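Local coordinates for protein beta-lactamase Mb2281c (Mycobacterium bovis, PDB 3I7J) that probably hydrolyses beta-lactams or related substrates as a serine hydrolase of the beta-lactamase and penicillin-binding-protein family, at residues 95-100 and 180-185; 71-76 and 200-205. All coordinates share one frame; numbering follows the deposited sequence.

Contact 1: residues 95-100 and 180-185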
loop_
_atom_site.group_PDB
_atom_site.type_symbol
_atom_site.label_atom_id
_atom_site.label_comp_id
_atom_site.label_asym_id
_atom_site.label_seq_id
_atom_site.Cartn_x
_atom_site.Cartn_y
_atom_site.Cartn_z
ATOM N N THR A 95 7.802 12.351 16.117
ATOM C CA THR A 95 7.514 13.778 16.080
ATOM C C THR A 95 7.048 14.223 14.704
ATOM O O THR A 95 6.204 15.105 14.585
ATOM C CB THR A 95 8.750 14.602 16.455
ATOM O OG1 THR A 95 9.751 14.456 15.435
ATOM C CG2 THR A 95 9.312 14.121 17.784
ATOM N N ARG A 96 7.606 13.619 13.662
ATOM C CA ARG A 96 7.217 13.986 12.314
ATOM C C ARG A 96 6.820 12.807 11.445
ATOM O O ARG A 96 7.253 11.673 11.649
ATOM C CB ARG A 96 8.337 14.766 11.613
ATOM C CG ARG A 96 8.453 16.209 12.070
ATOM C CD ARG A 96 9.056 17.093 10.990
ATOM N NE ARG A 96 10.486 16.871 10.813
ATOM C CZ ARG A 96 11.206 17.398 9.827
ATOM N NH1 ARG A 96 10.624 18.179 8.924
ATOM N NH2 ARG A 96 12.509 17.151 9.750
ATOM N N ARG A 97 5.968 13.092 10.473
ATOM C CA ARG A 97 5.532 12.087 9.540
ATOM C C ARG A 97 6.183 12.374 8.209
ATOM O O ARG A 97 5.824 13.342 7.539
ATOM C CB ARG A 97 4.017 12.129 9.378
ATOM C CG ARG A 97 3.480 11.270 8.248
ATOM C CD ARG A 97 2.178 10.595 8.673
ATOM N NE ARG A 97 2.430 9.388 9.427
ATOM C CZ ARG A 97 1.616 8.875 10.345
ATOM N NH1 ARG A 97 0.465 9.460 10.654
ATOM N NH2 ARG A 97 1.971 7.759 10.955
HETATM N N MSE A 98 7.166 11.573 7.828
HETATM C CA MSE A 98 7.762 11.778 6.523
HETATM C C MSE A 98 7.957 10.456 5.805
HETATM O O MSE A 98 8.658 9.552 6.270
HETATM C CB MSE A 98 9.058 12.595 6.615
HETATM C CG MSE A 98 10.262 11.959 7.246
HETATM SE SE MSE A 98 11.777 13.256 7.293
HETATM C CE MSE A 98 11.365 14.071 9.013
ATOM N N TYR A 99 7.273 10.353 4.676
ATOM C CA TYR A 99 7.306 9.166 3.841
ATOM C C TYR A 99 8.753 8.757 3.631
ATOM O O TYR A 99 9.591 9.600 3.338
ATOM C CB TYR A 99 6.652 9.478 2.500
ATOM C CG TYR A 99 6.500 8.280 1.602
ATOM C CD1 TYR A 99 5.649 7.232 1.952
ATOM C CD2 TYR A 99 7.188 8.201 0.392
ATOM C CE1 TYR A 99 5.482 6.135 1.112
ATOM C CE2 TYR A 99 7.026 7.108 -0.457
ATOM C CZ TYR A 99 6.173 6.084 -0.092
ATOM O OH TYR A 99 6.000 5.015 -0.935
ATOM N N SER A 100 9.057 7.470 3.789
ATOM C CA SER A 100 10.433 7.015 3.616
ATOM C C SER A 100 10.598 5.629 3.015
ATOM O O SER A 100 9.965 4.665 3.456
ATOM C CB SER A 100 11.166 7.052 4.960
ATOM O OG SER A 100 12.466 6.501 4.837
ATOM N N VAL A 180 -5.187 4.970 12.069
ATOM C CA VAL A 180 -4.110 5.935 12.050
ATOM C C VAL A 180 -3.154 5.742 13.226
ATOM O O VAL A 180 -3.555 5.672 14.387
ATOM C CB VAL A 180 -4.653 7.399 12.020
ATOM C CG1 VAL A 180 -5.582 7.644 13.192
ATOM C CG2 VAL A 180 -3.484 8.385 12.036
ATOM N N GLN A 181 -1.880 5.630 12.880
ATOM C CA GLN A 181 -0.800 5.432 13.827
ATOM C C GLN A 181 -0.090 6.774 13.984
ATOM O O GLN A 181 0.261 7.405 12.986
ATOM C CB GLN A 181 0.160 4.395 13.253
ATOM C CG GLN A 181 -0.503 3.065 12.895
ATOM C CD GLN A 181 -0.901 2.285 14.129
ATOM O OE1 GLN A 181 -0.132 2.189 15.077
ATOM N NE2 GLN A 181 -2.097 1.713 14.118
ATOM N N PHE A 182 0.132 7.204 15.223
ATOM C CA PHE A 182 0.774 8.495 15.475
ATOM C C PHE A 182 -0.095 9.580 14.819
ATOM O O PHE A 182 0.334 10.270 13.899
ATOM C CB PHE A 182 2.182 8.523 14.877
ATOM C CG PHE A 182 3.093 7.449 15.405
ATOM C CD1 PHE A 182 3.712 7.582 16.653
ATOM C CD2 PHE A 182 3.330 6.300 14.653
ATOM C CE1 PHE A 182 4.560 6.579 17.148
ATOM C CE2 PHE A 182 4.170 5.289 15.127
ATOM C CZ PHE A 182 4.791 5.426 16.381
ATOM N N PRO A 183 -1.343 9.731 15.287
ATOM C CA PRO A 183 -2.285 10.721 14.759
ATOM C C PRO A 183 -1.854 12.149 15.057
ATOM O O PRO A 183 -1.091 12.392 15.993
ATOM C CB PRO A 183 -3.580 10.366 15.479
ATOM C CG PRO A 183 -3.077 9.940 16.827
ATOM C CD PRO A 183 -1.939 9.014 16.430
ATOM N N GLY A 184 -2.348 13.088 14.255
ATOM C CA GLY A 184 -2.035 14.489 14.465
ATOM C C GLY A 184 -0.829 15.000 13.711
ATOM O O GLY A 184 -0.578 16.200 13.707
ATOM N N LEU A 185 -0.089 14.102 13.067
ATOM C CA LEU A 185 1.101 14.497 12.326
ATOM C C LEU A 185 0.813 14.991 10.906
ATOM O O LEU A 185 0.088 14.350 10.138
ATOM C CB LEU A 185 2.090 13.330 12.278
ATOM C CG LEU A 185 2.575 12.790 13.630
ATOM C CD1 LEU A 185 3.529 11.630 13.387
ATOM C CD2 LEU A 185 3.275 13.899 14.430
HETATM O O HOH W 1 -1.178 11.948 10.815
#
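Arg-97 and Leu-185 join two irregular loops in a partly buried contact, polar at one end and apolar at the other. The first loop leads into helix 101-115. The second runs from helix 171-177 to strand 187-189. The Arg-97 side chain crosses to the second loop and presents its guanidinium to the backbone. Arg-97 NH2 donates to Gln-181 O at 2.7 Å, with an N-H...O angle of 155°. This oxygen lies close to the guanidinium plane, while NH2 is tilted 29° from the carbonyl plane. Arg-97 NH1 adds a weak bond to Gln-181 O, at 3.1 Å, so one carbonyl is held by both terminal nitrogens. Arg-97 NH2 also bonds to Ala-77 O, just past helix 72-76 in the same long connection as Arg-97. A water in the guanidinium plane accepts from Arg-97 NH1 at 3.0 Å and donates to Leu-185 O at 2.8 Å. The guanidinium is thus linked to two points of the second loop. CG of Arg-97 is anti to the backbone N (chi1 170°), and the chain bends at chi2 and chi3 on its way to the carbonyl.

The apolar end is built by Leu-185. Leu-185 CB meets Arg-97 CB at 3.7 Å. Leu-185 CD2 lies 3.2 Å from Thr-95 O, and CD1 reaches the backbone at Arg-96 and the CB of Arg-97. Phe-182 brings its CB to 4.0 Å from Arg-97 NH2, and this nitrogen sits at the edge of the ring. The second loop turns back through a type II beta turn from Phe-182 to Leu-185, with Gly-184 at its third position. Two residues on from Arg-97, the first loop carries Tyr-99, whose hydroxyl bonds to Ser-40 and Lys-43, consistent with the SxxK and Tyr active site of serine beta-lactamases and penicillin-binding proteins.

Contact 2: residues 71-76 and 200-205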
loop_
_atom_site.group_PDB
_atom_site.type_symbol
_atom_site.label_atom_id
_atom_site.label_comp_id
_atom_site.label_asym_id
_atom_site.label_seq_id
_atom_site.Cartn_x
_atom_site.Cartn_y
_atom_site.Cartn_z
ATOM N N THR A 71 10.819 2.248 16.480
ATOM C CA THR A 71 10.383 0.852 16.564
ATOM C C THR A 71 9.812 0.384 15.221
ATOM O O THR A 71 9.722 1.155 14.264
ATOM C CB THR A 71 9.284 0.656 17.642
ATOM O OG1 THR A 71 8.086 1.328 17.239
ATOM C CG2 THR A 71 9.736 1.222 19.000
ATOM N N VAL A 72 9.433 -0.885 15.152
ATOM C CA VAL A 72 8.836 -1.435 13.949
ATOM C C VAL A 72 7.611 -0.584 13.564
ATOM O O VAL A 72 7.429 -0.257 12.389
ATOM C CB VAL A 72 8.453 -2.932 14.176
ATOM C CG1 VAL A 72 7.525 -3.437 13.080
ATOM C CG2 VAL A 72 9.735 -3.780 14.189
ATOM N N ARG A 73 6.800 -0.193 14.550
ATOM C CA ARG A 73 5.612 0.624 14.290
ATOM C C ARG A 73 5.948 1.971 13.639
ATOM O O ARG A 73 5.199 2.439 12.781
ATOM C CB ARG A 73 4.823 0.890 15.582
ATOM C CG ARG A 73 3.451 1.544 15.345
ATOM C CD ARG A 73 2.906 2.208 16.609
ATOM N NE ARG A 73 2.885 1.281 17.734
ATOM C CZ ARG A 73 1.938 0.375 17.945
ATOM N NH1 ARG A 73 0.912 0.275 17.107
ATOM N NH2 ARG A 73 2.027 -0.442 18.988
ATOM N N HIS A 74 7.051 2.599 14.056
ATOM C CA HIS A 74 7.456 3.885 13.483
ATOM C C HIS A 74 7.870 3.692 12.033
ATOM O O HIS A 74 7.632 4.554 11.185
ATOM C CB HIS A 74 8.654 4.509 14.219
ATOM C CG HIS A 74 8.373 4.911 15.633
ATOM N ND1 HIS A 74 8.336 4.006 16.672
ATOM C CD2 HIS A 74 8.172 6.131 16.191
ATOM C CE1 HIS A 74 8.129 4.647 17.809
ATOM N NE2 HIS A 74 8.026 5.938 17.544
ATOM N N LEU A 75 8.519 2.570 11.748
ATOM C CA LEU A 75 8.958 2.304 10.387
ATOM C C LEU A 75 7.761 2.104 9.464
ATOM O O LEU A 75 7.725 2.648 8.359
ATOM C CB LEU A 75 9.874 1.086 10.358
ATOM C CG LEU A 75 11.148 1.294 11.182
ATOM C CD1 LEU A 75 11.933 -0.018 11.238
ATOM C CD2 LEU A 75 11.998 2.398 10.542
ATOM N N LEU A 76 6.775 1.343 9.931
ATOM C CA LEU A 76 5.568 1.069 9.157
ATOM C C LEU A 76 4.730 2.316 8.890
ATOM O O LEU A 76 4.128 2.454 7.820
ATOM C CB LEU A 76 4.711 0.035 9.896
ATOM C CG LEU A 76 5.195 -1.420 9.846
ATOM C CD1 LEU A 76 4.506 -2.266 10.912
ATOM C CD2 LEU A 76 4.919 -1.972 8.461
ATOM N N TRP A 200 -1.452 7.899 8.286
ATOM C CA TRP A 200 -0.902 6.656 7.785
ATOM C C TRP A 200 -1.218 5.545 8.786
ATOM O O TRP A 200 -1.307 5.786 9.993
ATOM C CB TRP A 200 0.612 6.800 7.589
ATOM C CG TRP A 200 1.119 6.210 6.298
ATOM C CD1 TRP A 200 1.366 4.893 6.039
ATOM C CD2 TRP A 200 1.389 6.917 5.078
ATOM N NE1 TRP A 200 1.772 4.733 4.733
ATOM C CE2 TRP A 200 1.795 5.959 4.121
ATOM C CE3 TRP A 200 1.329 8.269 4.700
ATOM C CZ2 TRP A 200 2.137 6.309 2.805
ATOM C CZ3 TRP A 200 1.669 8.614 3.390
ATOM C CH2 TRP A 200 2.067 7.634 2.460
ATOM N N GLY A 201 -1.404 4.335 8.275
ATOM C CA GLY A 201 -1.690 3.202 9.136
ATOM C C GLY A 201 -0.400 2.431 9.316
ATOM O O GLY A 201 0.670 3.040 9.364
ATOM N N LEU A 202 -0.484 1.107 9.418
ATOM C CA LEU A 202 0.715 0.291 9.574
ATOM C C LEU A 202 1.227 -0.159 8.213
ATOM O O LEU A 202 1.164 -1.342 7.874
ATOM C CB LEU A 202 0.431 -0.940 10.446
ATOM C CG LEU A 202 0.159 -0.720 11.936
ATOM C CD1 LEU A 202 -0.192 -2.058 12.586
ATOM C CD2 LEU A 202 1.381 -0.115 12.597
ATOM N N GLY A 203 1.727 0.787 7.427
ATOM C CA GLY A 203 2.251 0.446 6.117
ATOM C C GLY A 203 1.289 0.810 5.003
ATOM O O GLY A 203 1.670 0.880 3.838
ATOM N N PHE A 204 0.032 1.040 5.370
ATOM C CA PHE A 204 -0.994 1.410 4.406
ATOM C C PHE A 204 -1.303 2.901 4.564
ATOM O O PHE A 204 -1.467 3.385 5.688
ATOM C CB PHE A 204 -2.293 0.632 4.662
ATOM C CG PHE A 204 -2.124 -0.870 4.748
ATOM C CD1 PHE A 204 -1.197 -1.539 3.950
ATOM C CD2 PHE A 204 -2.958 -1.621 5.578
ATOM C CE1 PHE A 204 -1.108 -2.931 3.972
ATOM C CE2 PHE A 204 -2.881 -3.011 5.608
ATOM C CZ PHE A 204 -1.953 -3.667 4.801
ATOM N N GLU A 205 -1.392 3.640 3.462
ATOM C CA GLU A 205 -1.733 5.051 3.591
ATOM C C GLU A 205 -3.219 5.096 3.907
ATOM O O GLU A 205 -3.972 4.217 3.487
ATOM C CB GLU A 205 -1.493 5.818 2.290
ATOM C CG GLU A 205 -1.539 7.332 2.480
ATOM C CD GLU A 205 -2.050 8.079 1.250
ATOM O OE1 GLU A 205 -1.728 7.670 0.112
ATOM O OE2 GLU A 205 -2.766 9.084 1.427
#
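Leu-76 and Leu-202 meet with their side chains crossing obliquely, one from the short helix 72-76 and the other from the loop before strand 205-206. The methyls CD1 of Leu-76 and CD2 of Leu-202 are 4.2 Å apart. The other branch of Leu-76, CD2, lies 3.9 Å from Leu-202 O, so the two methyls of Leu-76 touch a side chain and a backbone carbonyl. CD2 of Leu-202 also packs on the aliphatic part of Arg-73, at 3.8 Å from Arg-73 CG, again at an oblique angle. Arg-73 CG stands anti to its backbone N (chi1 -171°), and the chain then bends at chi3. Its charged end goes to Gln-181.

At the backbone, Leu-76 O approaches Gly-203, at the end of the turn centred on Leu-202. Leu-76 O lies 2.9 Å from Gly-203 N and 3.2 Å from Gly-203 CA, the latter a CA-H...O contact. The CA atoms of Leu-76 and Gly-203 are 4.5 Å apart. Gly-203 has a positive phi of 103°, which suits glycine. Leu-202 is the centre of an inverse gamma turn.

The contact is buried. Leu-76 also packs on Ala-50 of helix 42-56 and on Leu-107 of helix 101-115. Leu-202 rests on Met-173, Asp-176 and Ala-177 of helix 171-177, and its carbonyl accepts from Gln-51 NE2. The short helix and the loop are therefore packed among three longer helices, just before the chain enters edge strand 205-206 of the six-stranded sheet.

In the fold
The two contacts adjoin, with centres about 9 Å apart, and both belong to the beta-lactamase family region. Segment 180-185 is the bridge between them. Gln-181 N is 2.9 Å from Trp-200 O, a probable hydrogen bond, and Gln-181 OE1 is 3.0 Å from Arg-73 NH1, another probable one. Phe-182 CZ packs against His-74 CD2 at 3.5 Å. Along the chain, both segments of contact 1 fall between those of contact 2. Each contact also reaches the probable active site: Tyr-99 comes from contact 1 and the Trp-200 ring from contact 2, and the two rings meet near Ser-40 and Lys-43 with planes at about 40°.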